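Local atomic coordinates of probable glucarate dehydratase (Mycobacterium smegmatis str. MC2 155, PDB entry 3VDG), a protein that probably dehydrates D-glucarate or a related acid sugar, as an enolase-superfamily enzyme with a metal site in its barrel. Residues D109-D114 with A129-R134; A123-S128 with R423-T428. All blocks are in the same frame, centred on the assembly; numbering follows the deposited sequence.

Interaction 1: residues D109-D114 with A129-R134; sequences DALGGD and ASVVDR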
loop_
_atom_site.group_PDB
_atom_site.type_symbol
_atom_site.label_atom_id
_atom_site.label_comp_id
_atom_site.label_asym_id
_atom_site.label_seq_id
_atom_site.Cartn_x
_atom_site.Cartn_y
_atom_site.Cartn_z
ATOM N N ASP A 109 5.619 -15.657 13.370
ATOM C CA ASP A 109 5.446 -16.858 14.203
ATOM C C ASP A 109 6.766 -17.372 14.744
ATOM O O ASP A 109 6.877 -17.694 15.920
ATOM C CB ASP A 109 4.770 -17.987 13.422
ATOM C CG ASP A 109 3.313 -17.700 13.130
ATOM O OD1 ASP A 109 2.760 -16.784 13.769
ATOM O OD2 ASP A 109 2.723 -18.386 12.263
ATOM N N ALA A 110 7.769 -17.458 13.884
ATOM C CA ALA A 110 9.071 -17.975 14.289
ATOM C C ALA A 110 9.730 -17.113 15.358
ATOM O O ALA A 110 10.444 -17.621 16.207
ATOM C CB ALA A 110 9.989 -18.085 13.082
ATOM N N LEU A 111 9.520 -15.803 15.304
ATOM C CA LEU A 111 10.160 -14.909 16.273
ATOM C C LEU A 111 9.350 -14.844 17.556
ATOM O O LEU A 111 9.777 -14.262 18.545
ATOM C CB LEU A 111 10.299 -13.497 15.690
ATOM C CG LEU A 111 11.215 -13.359 14.472
ATOM C CD1 LEU A 111 11.235 -11.920 13.977
ATOM C CD2 LEU A 111 12.621 -13.834 14.817
ATOM N N GLY A 112 8.165 -15.433 17.524
ATOM C CA GLY A 112 7.246 -15.366 18.652
ATOM C C GLY A 112 6.500 -14.048 18.703
ATOM O O GLY A 112 6.186 -13.562 19.786
ATOM N N GLY A 113 6.223 -13.466 17.534
ATOM C CA GLY A 113 5.441 -12.227 17.447
ATOM C C GLY A 113 6.315 -10.986 17.506
ATOM O O GLY A 113 7.535 -11.091 17.662
ATOM N N ASP A 114 5.696 -9.809 17.399
ATOM C CA ASP A 114 6.454 -8.552 17.322
ATOM C C ASP A 114 6.907 -8.017 18.683
ATOM O O ASP A 114 6.839 -8.725 19.685
ATOM C CB ASP A 114 5.682 -7.484 16.544
ATOM C CG ASP A 114 6.595 -6.611 15.702
ATOM O OD1 ASP A 114 6.089 -5.939 14.782
ATOM O OD2 ASP A 114 7.820 -6.613 15.951
ATOM N N ALA A 129 11.398 0.444 16.313
ATOM C CA ALA A 129 11.019 -0.220 15.049
ATOM C C ALA A 129 10.578 -1.668 15.276
ATOM O O ALA A 129 11.015 -2.314 16.227
ATOM C CB ALA A 129 12.144 -0.147 14.021
ATOM N N SER A 130 9.695 -2.163 14.417
ATOM C CA SER A 130 9.192 -3.538 14.503
ATOM C C SER A 130 10.326 -4.539 14.316
ATOM O O SER A 130 11.145 -4.409 13.391
ATOM C CB SER A 130 8.118 -3.771 13.434
ATOM O OG SER A 130 7.972 -5.150 13.104
ATOM N N VAL A 131 10.406 -5.524 15.207
ATOM C CA VAL A 131 11.418 -6.564 15.057
ATOM C C VAL A 131 11.097 -7.461 13.859
ATOM O O VAL A 131 11.993 -7.834 13.106
ATOM C CB VAL A 131 11.557 -7.434 16.317
ATOM C CG1 VAL A 131 12.491 -8.609 16.033
ATOM C CG2 VAL A 131 12.110 -6.598 17.464
ATOM N N VAL A 132 9.825 -7.798 13.678
ATOM C CA VAL A 132 9.430 -8.653 12.569
ATOM C C VAL A 132 9.795 -7.967 11.247
ATOM O O VAL A 132 10.374 -8.572 10.340
ATOM C CB VAL A 132 7.934 -8.982 12.619
ATOM C CG1 VAL A 132 7.472 -9.618 11.313
ATOM C CG2 VAL A 132 7.657 -9.925 13.791
ATOM N N ASP A 133 9.483 -6.685 11.144
ATOM C CA ASP A 133 9.800 -5.967 9.895
ATOM C C ASP A 133 11.294 -5.886 9.573
ATOM O O ASP A 133 11.672 -6.024 8.416
ATOM C CB ASP A 133 9.094 -4.609 9.835
ATOM C CG ASP A 133 7.591 -4.747 9.498
ATOM O OD1 ASP A 133 7.207 -5.672 8.735
ATOM O OD2 ASP A 133 6.781 -3.931 9.987
ATOM N N ARG A 134 12.139 -5.666 10.582
ATOM C CA ARG A 134 13.584 -5.642 10.372
ATOM C C ARG A 134 14.108 -7.003 9.912
ATOM O O ARG A 134 15.033 -7.072 9.104
ATOM C CB ARG A 134 14.312 -5.210 11.656
ATOM C CG ARG A 134 14.363 -3.700 11.845
ATOM C CD ARG A 134 15.062 -3.340 13.149
ATOM N NE ARG A 134 14.195 -3.639 14.283
ATOM C CZ ARG A 134 14.522 -3.422 15.552
ATOM N NH1 ARG A 134 15.711 -2.904 15.871
ATOM N NH2 ARG A 134 13.649 -3.717 16.503
#

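Interaction 2: residues A123-S128 with R423-T428; sequences AGMITS and RDRDDT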
loop_
_atom_site.group_PDB
_atom_site.type_symbol
_atom_site.label_atom_id
_atom_site.label_comp_id
_atom_site.label_asym_id
_atom_site.label_seq_id
_atom_site.Cartn_x
_atom_site.Cartn_y
_atom_site.Cartn_z
ATOM N N ALA A 123 22.244 1.211 16.947
ATOM C CA ALA A 123 23.013 1.840 18.038
ATOM C C ALA A 123 22.175 2.485 19.160
ATOM O O ALA A 123 22.584 3.497 19.741
ATOM C CB ALA A 123 24.031 2.836 17.483
ATOM N N GLY A 124 21.019 1.901 19.472
ATOM C CA GLY A 124 20.158 2.423 20.535
ATOM C C GLY A 124 19.603 3.797 20.211
ATOM O O GLY A 124 18.829 4.368 20.983
ATOM N N MET A 125 20.009 4.327 19.060
ATOM C CA MET A 125 19.542 5.616 18.562
ATOM C C MET A 125 18.041 5.546 18.241
ATOM O O MET A 125 17.259 6.410 18.638
ATOM C CB MET A 125 20.353 5.975 17.310
ATOM C CG MET A 125 20.538 7.458 17.034
ATOM S SD MET A 125 22.168 7.846 16.348
ATOM C CE MET A 125 22.616 6.298 15.570
ATOM N N ILE A 126 17.658 4.503 17.505
ATOM C CA ILE A 126 16.272 4.272 17.092
ATOM C C ILE A 126 15.805 2.948 17.686
ATOM O O ILE A 126 16.219 1.880 17.227
ATOM C CB ILE A 126 16.158 4.143 15.558
ATOM C CG1 ILE A 126 16.435 5.488 14.876
ATOM C CG2 ILE A 126 14.805 3.548 15.179
ATOM C CD1 ILE A 126 16.879 5.373 13.438
ATOM N N THR A 127 14.931 3.013 18.685
ATOM C CA THR A 127 14.573 1.813 19.443
ATOM C C THR A 127 13.102 1.349 19.342
ATOM O O THR A 127 12.704 0.418 20.032
ATOM C CB THR A 127 14.986 1.936 20.937
ATOM O OG1 THR A 127 14.180 2.925 21.597
ATOM C CG2 THR A 127 16.471 2.306 21.068
ATOM N N SER A 128 12.294 1.960 18.483
ATOM C CA SER A 128 10.886 1.580 18.434
ATOM C C SER A 128 10.445 0.888 17.137
ATOM O O SER A 128 9.252 0.742 16.890
ATOM C CB SER A 128 9.986 2.787 18.747
ATOM O OG SER A 128 10.231 3.880 17.875
ATOM N N ARG A 423 31.164 -6.891 16.855
ATOM C CA ARG A 423 30.012 -7.788 16.730
ATOM C C ARG A 423 28.657 -7.064 16.815
ATOM O O ARG A 423 27.621 -7.638 16.491
ATOM C CB ARG A 423 30.080 -8.912 17.785
ATOM C CG ARG A 423 31.261 -9.859 17.604
ATOM C CD ARG A 423 31.245 -10.444 16.192
ATOM N NE ARG A 423 32.383 -11.303 15.876
ATOM C CZ ARG A 423 33.392 -10.944 15.092
ATOM N NH1 ARG A 423 33.409 -9.735 14.542
ATOM N NH2 ARG A 423 34.377 -11.802 14.836
ATOM N N ASP A 424 28.664 -5.822 17.286
ATOM C CA ASP A 424 27.446 -5.000 17.370
ATOM C C ASP A 424 27.785 -3.545 17.039
ATOM O O ASP A 424 28.864 -3.070 17.389
ATOM C CB ASP A 424 26.851 -5.056 18.782
ATOM C CG ASP A 424 26.359 -6.442 19.152
ATOM O OD1 ASP A 424 25.241 -6.827 18.734
ATOM O OD2 ASP A 424 27.091 -7.146 19.874
ATOM N N ARG A 425 26.892 -2.835 16.353
ATOM C CA ARG A 425 27.098 -1.406 16.206
ATOM C C ARG A 425 26.979 -0.748 17.588
ATOM O O ARG A 425 26.015 -0.979 18.306
ATOM C CB ARG A 425 26.087 -0.780 15.254
ATOM C CG ARG A 425 26.342 0.706 15.121
ATOM C CD ARG A 425 25.339 1.425 14.236
ATOM N NE ARG A 425 25.565 2.872 14.326
ATOM C CZ ARG A 425 24.832 3.783 13.705
ATOM N NH1 ARG A 425 23.818 3.408 12.923
ATOM N NH2 ARG A 425 25.122 5.065 13.868
ATOM N N ASP A 426 27.950 0.077 17.962
ATOM C CA ASP A 426 27.942 0.654 19.303
ATOM C C ASP A 426 28.706 1.987 19.337
ATOM O O ASP A 426 29.831 2.038 19.829
ATOM C CB ASP A 426 28.583 -0.343 20.283
ATOM C CG ASP A 426 28.326 0.015 21.740
ATOM O OD1 ASP A 426 27.637 1.019 22.004
ATOM O OD2 ASP A 426 28.806 -0.710 22.629
ATOM N N ASP A 427 28.093 3.050 18.818
ATOM C CA ASP A 427 28.739 4.355 18.703
ATOM C C ASP A 427 29.106 4.892 20.101
ATOM O O ASP A 427 30.159 5.504 20.298
ATOM C CB ASP A 427 27.789 5.387 18.057
ATOM C CG ASP A 427 27.313 4.988 16.647
ATOM O OD1 ASP A 427 27.651 3.894 16.141
ATOM O OD2 ASP A 427 26.565 5.783 16.043
ATOM N N THR A 428 28.216 4.657 21.062
ATOM C CA THR A 428 28.416 5.138 22.420
ATOM C C THR A 428 29.512 4.347 23.131
ATOM O O THR A 428 30.434 4.924 23.706
ATOM C CB THR A 428 27.112 5.080 23.223
ATOM O OG1 THR A 428 26.105 5.820 22.520
ATOM C CG2 THR A 428 27.321 5.686 24.620
HETATM O O HOH W 1 23.419 -1.702 17.556
HETATM O O HOH W 2 25.686 3.094 20.902
HETATM O O HOH W 3 23.567 5.074 22.514
#

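Interaction 1: residues D109-D114 with A129-R134
At the N-terminus of helix 131-151, in the helical part of the N-terminal capping domain of this enolase-superfamily fold, the carboxylate of D114 lies over the first turn and S130 fills the N-cap. S130 OG donates to D114 OD1 at 2.6 Å, meeting it on the syn side and close to the carboxylate plane, while accepting from D133 N at 2.9 Å. The second carboxylate oxygen turns to the opening amides of the helix. V132 N points almost straight at D114 OD2 (3.3 Å, 171°) from well above the carboxylate plane, and V131 N adds a weak, bent bond to the same atom. The negative group therefore sits where a helix start would favour it, although D114 itself is poorly ordered. Helix 100-111 ends in a Schellman motif with G112 at positive phi, and the chain then turns through G113 to D114. L111, from the last turn of helix 100-111, packs on the valines: with CG anti to its carbonyl carbon (chi1 -64°), CD1 reaches V131 CG1 and V132 CG2, both at 4.1 Å. R84 of helix 79-92 touches L111 and V131. G113 O rests 4.0 Å from V132 CG2.

Interaction 2: residues A123-S128 with R423-T428
R425 holds CG anti to its backbone N (chi1 -180°) and runs extended through CD to NE, carrying its guanidinium past A123 toward M125, whose chain is bent at chi2 and chi3. A123 CB lies over one guanidinium face, 3.5 Å from R425 NE, and also touches the aliphatic CD. In the conformer given, M125 CE comes obliquely to within 3.3 Å of R425 NH2, an approach left doubtful by a second conformer. The rotation of the guanidinium is fixed by D427, two residues on. R425 NE gives a nearly straight bond to D427 OD1 (2.9 Å, 173°), and R425 NH2 makes the salt bridge to D427 OD2 at 2.7 Å on its syn lone pair: a side-on, two-nitrogen grip. N47 of strand 46-47 also donates to D427 OD2. The contact lies on the capping-domain side of the enolase-superfamily fold and joins the loop between helices 100-111 and 131-151 to the start of helix 427-434, where D426 is the N-cap and its OD1 accepts from G429 N. A bound acetate near the R425 side chain may mark a pocket. No direct hydrogen bond crosses between the segments; waters do the polar work. One water accepts from A123 N and donates to R425 O at 2.8 Å. A second donates to D426 OD1 and accepts from T428 N at 3.0 Å, with a weak bond to A123 O. A third donates to T428 OG1 at 2.6 Å and, again weakly, to A123 O.

In the fold
Both contacts are made by the connection between helices 100-111 and 131-151: interaction 2 uses A123-S128, and the second segment of interaction 1 begins at the next residue, A129. Their centres lie 18 Å apart, and the segments do not touch otherwise. Interaction 1 holds the two ends of the connection together, while interaction 2 ties its later part, at A123 and M125, to residues 423-428 near the C-terminal end. The latter is nearer the centre of the chain, about 14 Å against 19 Å. R425 lies about 3 Å from the acetate and M125 about 5 Å from a bound formate. D244, E269 and N292, outside both contacts, hold the sodium ion, probably in the superfamily's magnesium site.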